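Local atomic coordinates of N-acetylmuramoyl-L-alanine amidase domain-containing protein SAOUHSC_02979 (Staphylococcus aureus, PDB entry 5T1Q), a protein that probably cleaves amide bonds of cell-wall peptidoglycan, this chain joining a glucosaminidase-family domain to a C-terminal CHAP domain. Residues K69-I74 against S83-Q88; S201-K204 against L208-F211; N280-R285 against S354-K359. All coordinates share one frame; numbering follows the deposited sequence.

Contact 1: residues K69-I74 against S83-Q88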
loop_
_atom_site.group_PDB
_atom_site.type_symbol
_atom_site.label_atom_id
_atom_site.label_comp_id
_atom_site.label_asym_id
_atom_site.label_seq_id
_atom_site.Cartn_x
_atom_site.Cartn_y
_atom_site.Cartn_z
ATOM N N LYS A 69 2.218 7.022 21.948
ATOM C CA LYS A 69 2.252 7.990 23.043
ATOM C C LYS A 69 2.128 9.417 22.520
ATOM O O LYS A 69 1.306 10.181 23.009
ATOM C CB LYS A 69 3.507 7.846 23.913
ATOM C CG LYS A 69 3.501 8.814 25.086
ATOM C CD LYS A 69 4.695 8.660 26.007
ATOM C CE LYS A 69 4.638 9.719 27.088
ATOM N NZ LYS A 69 5.863 9.724 27.924
ATOM N N ASP A 70 2.951 9.773 21.537
ATOM C CA ASP A 70 2.912 11.123 20.969
ATOM C C ASP A 70 1.569 11.396 20.276
ATOM O O ASP A 70 1.031 12.497 20.391
ATOM C CB ASP A 70 4.104 11.374 20.031
ATOM C CG ASP A 70 5.445 11.483 20.781
ATOM O OD1 ASP A 70 5.452 11.822 21.983
ATOM O OD2 ASP A 70 6.506 11.265 20.149
ATOM N N ALA A 71 1.022 10.388 19.594
ATOM C CA ALA A 71 -0.288 10.523 18.927
ATOM C C ALA A 71 -1.410 10.717 19.944
ATOM O O ALA A 71 -2.331 11.505 19.713
ATOM C CB ALA A 71 -0.578 9.320 18.055
ATOM N N HIS A 72 -1.329 9.999 21.066
ATOM C CA HIS A 72 -2.321 10.141 22.142
ATOM C C HIS A 72 -2.366 11.559 22.732
ATOM O O HIS A 72 -3.439 12.139 22.867
ATOM C CB HIS A 72 -2.065 9.143 23.271
ATOM C CG HIS A 72 -2.954 9.351 24.454
ATOM N ND1 HIS A 72 -2.572 10.103 25.545
ATOM C CD2 HIS A 72 -4.228 8.962 24.691
ATOM C CE1 HIS A 72 -3.563 10.142 26.417
ATOM N NE2 HIS A 72 -4.579 9.457 25.925
ATOM N N ARG A 73 -1.198 12.086 23.104
ATOM C CA ARG A 73 -1.083 13.436 23.694
ATOM C C ARG A 73 -1.514 14.501 22.673
ATOM O O ARG A 73 -2.278 15.413 23.002
ATOM C CB ARG A 73 0.359 13.695 24.151
ATOM C CG ARG A 73 0.577 14.981 24.956
ATOM C CD ARG A 73 2.061 15.342 25.083
ATOM N NE ARG A 73 2.693 15.498 23.759
ATOM C CZ ARG A 73 3.435 14.580 23.118
ATOM N NH1 ARG A 73 3.727 13.398 23.673
ATOM N NH2 ARG A 73 3.917 14.859 21.906
ATOM N N ILE A 74 -1.007 14.383 21.447
ATOM C CA ILE A 74 -1.377 15.297 20.355
ATOM C C ILE A 74 -2.896 15.271 20.119
ATOM O O ILE A 74 -3.510 16.326 19.928
ATOM C CB ILE A 74 -0.596 14.997 19.059
ATOM C CG1 ILE A 74 0.852 15.475 19.221
ATOM C CG2 ILE A 74 -1.223 15.708 17.861
ATOM C CD1 ILE A 74 1.774 15.102 18.078
ATOM N N SER A 83 -6.494 7.767 16.655
ATOM C CA SER A 83 -6.711 6.596 15.811
ATOM C C SER A 83 -6.596 6.927 14.332
ATOM O O SER A 83 -5.984 6.175 13.571
ATOM C CB SER A 83 -8.084 6.000 16.114
ATOM O OG SER A 83 -9.058 7.018 16.094
ATOM N N VAL A 84 -7.194 8.041 13.920
ATOM C CA VAL A 84 -7.121 8.465 12.533
ATOM C C VAL A 84 -5.669 8.828 12.222
ATOM O O VAL A 84 -5.131 8.414 11.203
ATOM C CB VAL A 84 -8.093 9.635 12.233
ATOM C CG1 VAL A 84 -7.903 10.173 10.818
ATOM C CG2 VAL A 84 -9.536 9.188 12.429
HETATM N N MSE A 85 -5.027 9.546 13.134
HETATM C CA MSE A 85 -3.637 9.974 12.949
HETATM C C MSE A 85 -2.679 8.794 12.838
HETATM O O MSE A 85 -1.795 8.784 11.974
HETATM C CB MSE A 85 -3.270 10.895 14.114
HETATM C CG MSE A 85 -1.828 11.396 14.076
HETATM SE SE MSE A 85 -1.601 12.726 15.521
HETATM C CE MSE A 85 0.254 13.262 15.144
ATOM N N ILE A 86 -2.843 7.799 13.705
ATOM C CA ILE A 86 -1.971 6.632 13.694
ATOM C C ILE A 86 -2.213 5.795 12.425
ATOM O O ILE A 86 -1.270 5.269 11.834
ATOM C CB ILE A 86 -2.154 5.765 14.957
ATOM C CG1 ILE A 86 -1.710 6.544 16.196
ATOM C CG2 ILE A 86 -1.330 4.489 14.841
ATOM C CD1 ILE A 86 -2.065 5.882 17.507
ATOM N N ALA A 87 -3.479 5.682 12.031
ATOM C CA ALA A 87 -3.847 4.936 10.849
ATOM C C ALA A 87 -3.271 5.583 9.601
ATOM O O ALA A 87 -2.774 4.878 8.717
ATOM C CB ALA A 87 -5.355 4.827 10.743
ATOM N N GLN A 88 -3.349 6.917 9.522
ATOM C CA GLN A 88 -2.780 7.636 8.388
ATOM C C GLN A 88 -1.263 7.459 8.353
ATOM O O GLN A 88 -0.694 7.280 7.273
ATOM C CB GLN A 88 -3.165 9.124 8.388
ATOM C CG GLN A 88 -4.574 9.383 7.890
ATOM C CD GLN A 88 -4.842 10.851 7.581
ATOM O OE1 GLN A 88 -5.243 11.623 8.450
ATOM N NE2 GLN A 88 -4.708 11.213 6.314
#
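Ala71 and Ile74 meet Met85, here selenomethionine, and Ile86 where two consecutive helices lie against each other through apolar side chains, with no hydrogen bond between the two segments. The methyl of Ala71 sits against the longer branch of Ile86: Ala71 CB is 3.5 Å from Ile86 CG1 and 3.8 Å from Ile86 CD1. This branch runs anti to the carbonyl carbon of Ile86 (chi1 -65°), which carries it back beside the backbone N, against the alanine methyl. Met85 extends fully from its helix and lies about at right angles to the side chain of Ile74, its terminal part touching both branches of that residue. Met85 CE is 3.8 Å from Ile74 CD1, while Met85 SE is 3.8 Å from Ile74 CG2. The selenium also lies 4.4 Å from Ala71 CB, a looser contact than the one this methyl makes with Ile86.

Clear of the interface, Arg73 and Asp70 form a salt bridge about one turn apart on helix 58-78. Arg73 NH1 donates to Asp70 OD1 over 2.9 Å, almost in the guanidinium plane but on the anti side of the carboxylate; the second link, from NH2, is weak. Farther out, Leu149 and Tyr152 of helix 145-158 pack on Met85, and Ser153 touches Ile74. The amide of Gln88 is held at both ends, its OE1 by Tyr152 OH and its NE2 by Tyr195 OH.

The short axes approach to 9.5 Å and run 142° apart in direction, with the backbones closest at Ala71 and Ile86. The two helices, joined by the short turn between 58-78 and 82-93, form a helical hairpin, antiparallel but clearly splayed, within the glucosaminidase-family domain, which belongs to the lysozyme clan.

Contact 2: residues S201-K204 against L208-F211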
loop_
_atom_site.group_PDB
_atom_site.type_symbol
_atom_site.label_atom_id
_atom_site.label_comp_id
_atom_site.label_asym_id
_atom_site.label_seq_id
_atom_site.Cartn_x
_atom_site.Cartn_y
_atom_site.Cartn_z
ATOM N N SER A 201 -10.142 -0.024 8.091
ATOM C CA SER A 201 -9.569 -1.358 8.253
ATOM C C SER A 201 -8.379 -1.353 9.220
ATOM O O SER A 201 -8.240 -2.254 10.044
ATOM C CB SER A 201 -9.116 -1.911 6.904
ATOM O OG SER A 201 -8.537 -3.194 7.065
ATOM N N ILE A 202 -7.514 -0.355 9.091
ATOM C CA ILE A 202 -6.346 -0.238 9.962
ATOM C C ILE A 202 -6.781 0.038 11.413
ATOM O O ILE A 202 -6.298 -0.595 12.349
ATOM C CB ILE A 202 -5.398 0.884 9.474
ATOM C CG1 ILE A 202 -4.826 0.534 8.095
ATOM C CG2 ILE A 202 -4.263 1.088 10.473
ATOM C CD1 ILE A 202 -4.104 1.669 7.392
ATOM N N ILE A 203 -7.701 0.980 11.581
ATOM C CA ILE A 203 -8.180 1.365 12.905
ATOM C C ILE A 203 -8.798 0.190 13.642
ATOM O O ILE A 203 -8.501 -0.036 14.823
ATOM C CB ILE A 203 -9.191 2.523 12.811
ATOM C CG1 ILE A 203 -8.477 3.788 12.297
ATOM C CG2 ILE A 203 -9.829 2.790 14.172
ATOM C CD1 ILE A 203 -9.403 4.908 11.914
ATOM N N LYS A 204 -9.652 -0.547 12.945
ATOM C CA LYS A 204 -10.333 -1.688 13.516
ATOM C C LYS A 204 -9.373 -2.800 13.944
ATOM O O LYS A 204 -9.348 -3.191 15.104
ATOM C CB LYS A 204 -11.343 -2.244 12.509
ATOM C CG LYS A 204 -12.118 -3.455 12.994
ATOM C CD LYS A 204 -13.124 -3.888 11.942
ATOM C CE LYS A 204 -13.843 -5.159 12.359
ATOM N NZ LYS A 204 -14.739 -5.656 11.276
ATOM N N LEU A 208 -6.927 0.867 17.291
ATOM C CA LEU A 208 -6.385 2.189 17.518
ATOM C C LEU A 208 -7.280 3.149 18.321
ATOM O O LEU A 208 -6.795 4.205 18.754
ATOM C CB LEU A 208 -5.973 2.812 16.184
ATOM C CG LEU A 208 -5.005 1.990 15.321
ATOM C CD1 LEU A 208 -4.680 2.738 14.031
ATOM C CD2 LEU A 208 -3.727 1.656 16.081
ATOM N N THR A 209 -8.559 2.820 18.526
ATOM C CA THR A 209 -9.431 3.683 19.339
ATOM C C THR A 209 -8.986 3.702 20.803
ATOM O O THR A 209 -9.289 4.639 21.537
ATOM C CB THR A 209 -10.908 3.250 19.305
ATOM O OG1 THR A 209 -11.014 1.881 19.721
ATOM C CG2 THR A 209 -11.485 3.410 17.908
ATOM N N GLN A 210 -8.253 2.676 21.222
ATOM C CA GLN A 210 -7.779 2.609 22.597
ATOM C C GLN A 210 -6.825 3.779 22.923
ATOM O O GLN A 210 -6.435 3.949 24.075
ATOM C CB GLN A 210 -7.107 1.258 22.885
ATOM C CG GLN A 210 -5.676 1.121 22.382
ATOM C CD GLN A 210 -5.114 -0.271 22.610
ATOM O OE1 GLN A 210 -4.327 -0.486 23.538
ATOM N NE2 GLN A 210 -5.551 -1.234 21.796
ATOM N N PHE A 211 -6.457 4.564 21.904
ATOM C CA PHE A 211 -5.592 5.738 22.081
ATOM C C PHE A 211 -6.362 7.063 21.929
ATOM O O PHE A 211 -5.756 8.138 21.936
ATOM C CB PHE A 211 -4.425 5.694 21.084
ATOM C CG PHE A 211 -3.632 4.414 21.139
ATOM C CD1 PHE A 211 -2.848 4.114 22.253
ATOM C CD2 PHE A 211 -3.661 3.510 20.080
ATOM C CE1 PHE A 211 -2.119 2.939 22.309
ATOM C CE2 PHE A 211 -2.925 2.337 20.129
ATOM C CZ PHE A 211 -2.156 2.050 21.245
HETATM O O HOH W 1 -9.981 0.549 17.134
#
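Leu208 reaches Ile202 and Ile203 by two torsions: CG lies anti to its own carbonyl carbon (chi1 -55°), and chi2 of 180° then sends CD1 straight on toward the helix. That methyl ends 3.9 Å from Ile202 CG2, the two side chains crossing obliquely, and it is also 3.9 Å from Ile203 CA, so the leucine lies over the backbone as well as against a branch. Ile203 CG2, anti to its backbone N, meets Thr209 CG2 at 4.1 Å, the side chains about at right angles.

The backbone fixes this register. Leu208 N donates to Ile203 O over 3.1 Å with an N-H...O angle of 163°, and the donor lies in the carbonyl plane. The bond spans five residues, as often happens where a chain leaves the C-terminal end of a helix. Ile203 O accepts a second hydrogen bond, from a water at 2.8 Å, and this water accepts in turn from Thr209 N at 3.0 Å. One carbonyl thus ties down two successive amides of the 3-10 turn, directly and through solvent.

Around the contact, helix 82-93 lies against Ile202 through Ile90 and Leu91, while Tyr178 of helix 178-185 touches both Ile203 and Thr209. Strand 52-54 brings Val54 against Ser201 and Ile202, beside the end of helix 195-205.

Contact 3: residues N280-R285 against S354-K359. With NA (sodium ion), chain E.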
loop_
_atom_site.group_PDB
_atom_site.type_symbol
_atom_site.label_atom_id
_atom_site.label_comp_id
_atom_site.label_asym_id
_atom_site.label_seq_id
_atom_site.Cartn_x
_atom_site.Cartn_y
_atom_site.Cartn_z
ATOM N N ASN A 280 11.577 -14.199 -20.723
ATOM C CA ASN A 280 12.792 -14.264 -21.563
ATOM C C ASN A 280 14.065 -14.022 -20.718
ATOM O O ASN A 280 15.060 -14.696 -20.901
ATOM C CB ASN A 280 12.732 -13.296 -22.754
ATOM C CG ASN A 280 12.239 -11.923 -22.365
ATOM O OD1 ASN A 280 11.055 -11.755 -22.026
ATOM N ND2 ASN A 280 13.111 -10.934 -22.414
ATOM N N ARG A 281 14.037 -13.085 -19.778
ATOM C CA ARG A 281 15.215 -12.897 -18.950
ATOM C C ARG A 281 15.450 -14.093 -18.027
ATOM O O ARG A 281 16.588 -14.525 -17.881
ATOM C CB ARG A 281 15.144 -11.614 -18.142
ATOM C CG ARG A 281 15.273 -10.359 -18.992
ATOM C CD ARG A 281 15.550 -9.143 -18.132
ATOM N NE ARG A 281 15.515 -7.921 -18.919
ATOM C CZ ARG A 281 15.693 -6.700 -18.432
ATOM N NH1 ARG A 281 15.963 -6.496 -17.132
ATOM N NH2 ARG A 281 15.616 -5.665 -19.255
ATOM N N ALA A 282 14.384 -14.627 -17.419
ATOM C CA ALA A 282 14.501 -15.756 -16.487
ATOM C C ALA A 282 15.081 -16.956 -17.192
ATOM O O ALA A 282 15.950 -17.639 -16.654
ATOM C CB ALA A 282 13.151 -16.118 -15.875
ATOM N N GLN A 283 14.564 -17.205 -18.401
ATOM C CA GLN A 283 15.029 -18.294 -19.274
ATOM C C GLN A 283 16.532 -18.160 -19.540
ATOM O O GLN A 283 17.262 -19.146 -19.486
ATOM C CB GLN A 283 14.231 -18.263 -20.590
ATOM C CG GLN A 283 14.724 -19.146 -21.736
ATOM C CD GLN A 283 14.664 -20.627 -21.445
ATOM O OE1 GLN A 283 13.764 -21.119 -20.766
ATOM N NE2 GLN A 283 15.617 -21.353 -21.985
ATOM N N TYR A 284 16.997 -16.943 -19.802
ATOM C CA TYR A 284 18.416 -16.738 -20.044
ATOM C C TYR A 284 19.238 -16.976 -18.763
ATOM O O TYR A 284 20.329 -17.540 -18.824
ATOM C CB TYR A 284 18.704 -15.340 -20.617
ATOM C CG TYR A 284 20.170 -15.157 -20.957
ATOM C CD1 TYR A 284 20.673 -15.579 -22.173
ATOM C CD2 TYR A 284 21.061 -14.611 -20.027
ATOM C CE1 TYR A 284 22.030 -15.432 -22.479
ATOM C CE2 TYR A 284 22.412 -14.458 -20.313
ATOM C CZ TYR A 284 22.899 -14.869 -21.531
ATOM O OH TYR A 284 24.242 -14.726 -21.822
ATOM N N ARG A 285 18.673 -16.573 -17.624
ATOM C CA ARG A 285 19.320 -16.672 -16.305
ATOM C C ARG A 285 19.120 -18.032 -15.588
ATOM O O ARG A 285 19.141 -18.115 -14.355
ATOM C CB ARG A 285 18.890 -15.475 -15.433
ATOM C CG ARG A 285 19.440 -14.136 -15.938
ATOM C CD ARG A 285 18.539 -12.960 -15.578
ATOM N NE ARG A 285 18.959 -11.685 -16.167
ATOM C CZ ARG A 285 18.883 -11.364 -17.464
ATOM N NH1 ARG A 285 19.280 -10.160 -17.856
ATOM N NH2 ARG A 285 18.445 -12.229 -18.380
ATOM N N SER A 354 3.488 -17.978 -19.816
ATOM C CA SER A 354 4.775 -18.549 -19.414
ATOM C C SER A 354 4.833 -18.669 -17.919
ATOM O O SER A 354 4.420 -17.753 -17.208
ATOM C CB SER A 354 5.936 -17.687 -19.879
ATOM O OG SER A 354 6.071 -17.768 -21.251
ATOM N N TYR A 355 5.344 -19.803 -17.450
ATOM C CA TYR A 355 5.465 -20.102 -16.018
ATOM C C TYR A 355 6.928 -20.240 -15.634
ATOM O O TYR A 355 7.636 -21.046 -16.211
ATOM C CB TYR A 355 4.706 -21.369 -15.704
ATOM C CG TYR A 355 3.245 -21.226 -16.073
ATOM C CD1 TYR A 355 2.807 -21.482 -17.385
ATOM C CD2 TYR A 355 2.312 -20.773 -15.143
ATOM C CE1 TYR A 355 1.477 -21.294 -17.748
ATOM C CE2 TYR A 355 0.985 -20.598 -15.495
ATOM C CZ TYR A 355 0.575 -20.850 -16.803
ATOM O OH TYR A 355 -0.737 -20.697 -17.152
ATOM N N ILE A 356 7.372 -19.438 -14.669
ATOM C CA ILE A 356 8.753 -19.472 -14.206
ATOM C C ILE A 356 8.826 -20.181 -12.867
ATOM O O ILE A 356 8.191 -19.751 -11.895
ATOM C CB ILE A 356 9.308 -18.041 -14.016
ATOM C CG1 ILE A 356 9.168 -17.215 -15.305
ATOM C CG2 ILE A 356 10.775 -18.082 -13.577
ATOM C CD1 ILE A 356 9.395 -15.724 -15.106
ATOM N N THR A 357 9.591 -21.261 -12.795
ATOM C CA THR A 357 9.813 -21.942 -11.522
ATOM C C THR A 357 10.965 -21.236 -10.837
ATOM O O THR A 357 12.012 -21.076 -11.433
ATOM C CB THR A 357 10.153 -23.426 -11.732
ATOM O OG1 THR A 357 9.051 -24.062 -12.394
ATOM C CG2 THR A 357 10.431 -24.151 -10.393
ATOM N N GLY A 358 10.765 -20.782 -9.598
ATOM C CA GLY A 358 11.839 -20.102 -8.844
ATOM C C GLY A 358 12.883 -21.084 -8.323
ATOM O O GLY A 358 12.654 -22.285 -8.315
ATOM N N LYS A 359 14.028 -20.564 -7.895
ATOM C CA LYS A 359 15.104 -21.383 -7.333
ATOM C C LYS A 359 15.046 -21.348 -5.821
ATOM O O LYS A 359 14.129 -20.753 -5.258
ATOM C CB LYS A 359 16.456 -20.891 -7.828
ATOM C CG LYS A 359 16.675 -21.171 -9.296
ATOM C CD LYS A 359 17.865 -20.399 -9.834
ATOM C CE LYS A 359 17.950 -20.533 -11.345
ATOM N NZ LYS A 359 18.852 -19.514 -11.944
ATOM O OXT LYS A 359 15.897 -21.905 -5.116
HETATM NA NA NA E . 8.786 -11.559 -22.585
HETATM O O HOH W 2 9.184 -9.599 -23.673
HETATM O O HOH W 3 8.885 -13.135 -24.607
#
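Arg285, whose backbone carbonyl receives the ammonium of Lys359, has one face of its guanidinium occupied by Arg281 CD, 3.8 Å above the plane and offset toward the rim. Its NH2 bonds to Arg281 O at 3.0 Å, well tilted from the carbonyl plane, and the same oxygen also accepts from Arg285 N; the NE forms a salt bridge with Asp271. In the CHAP domain, of the papain-like peptidase clan, this is where helix 278-284 rests on the mixed beta sheet, at strand 354-357. The methyl of Ala282 is directed toward Ile356, with Ala282 CB 3.8 Å from Ile356 CG2 and 3.9 Å from Ile356 CD1, so one methyl bridges both branches.

At the start of the segment, the Asn280 side chain turns away from the strand to a sodium ion, its OD1 2.3 Å from the metal. His276 O, Asn279 OD1, Glu302 OE1 and two waters complete the site.

At the C-terminus of the chain, Lys359 stretches out fully beyond CG and forms a cation-pi contact with Tyr287. Its NZ donates to Arg285 O over 2.8 Å, in the carbonyl plane at a C=O...N angle of 153°.

The three contacts follow one another along the chain, each closing before the next opens. Contacts 1 and 2 are neighbours, their centres about 10 Å apart in the helical glucosaminidase-family part, and helix 82-93 connects them: Ala87 CB meets Ile203 CG1 at 3.6 Å, and Ser83 CB lies 3.4 Å from Leu208 O. The helical hairpin and the end of helix 195-205 therefore form one continuous packed region. Contact 3 belongs to the CHAP domain on the opposite side of the chain's centre, with its centre about 45 Å from that of contact 1 and 42 Å from that of contact 2. This separation is consistent with two distinct modules.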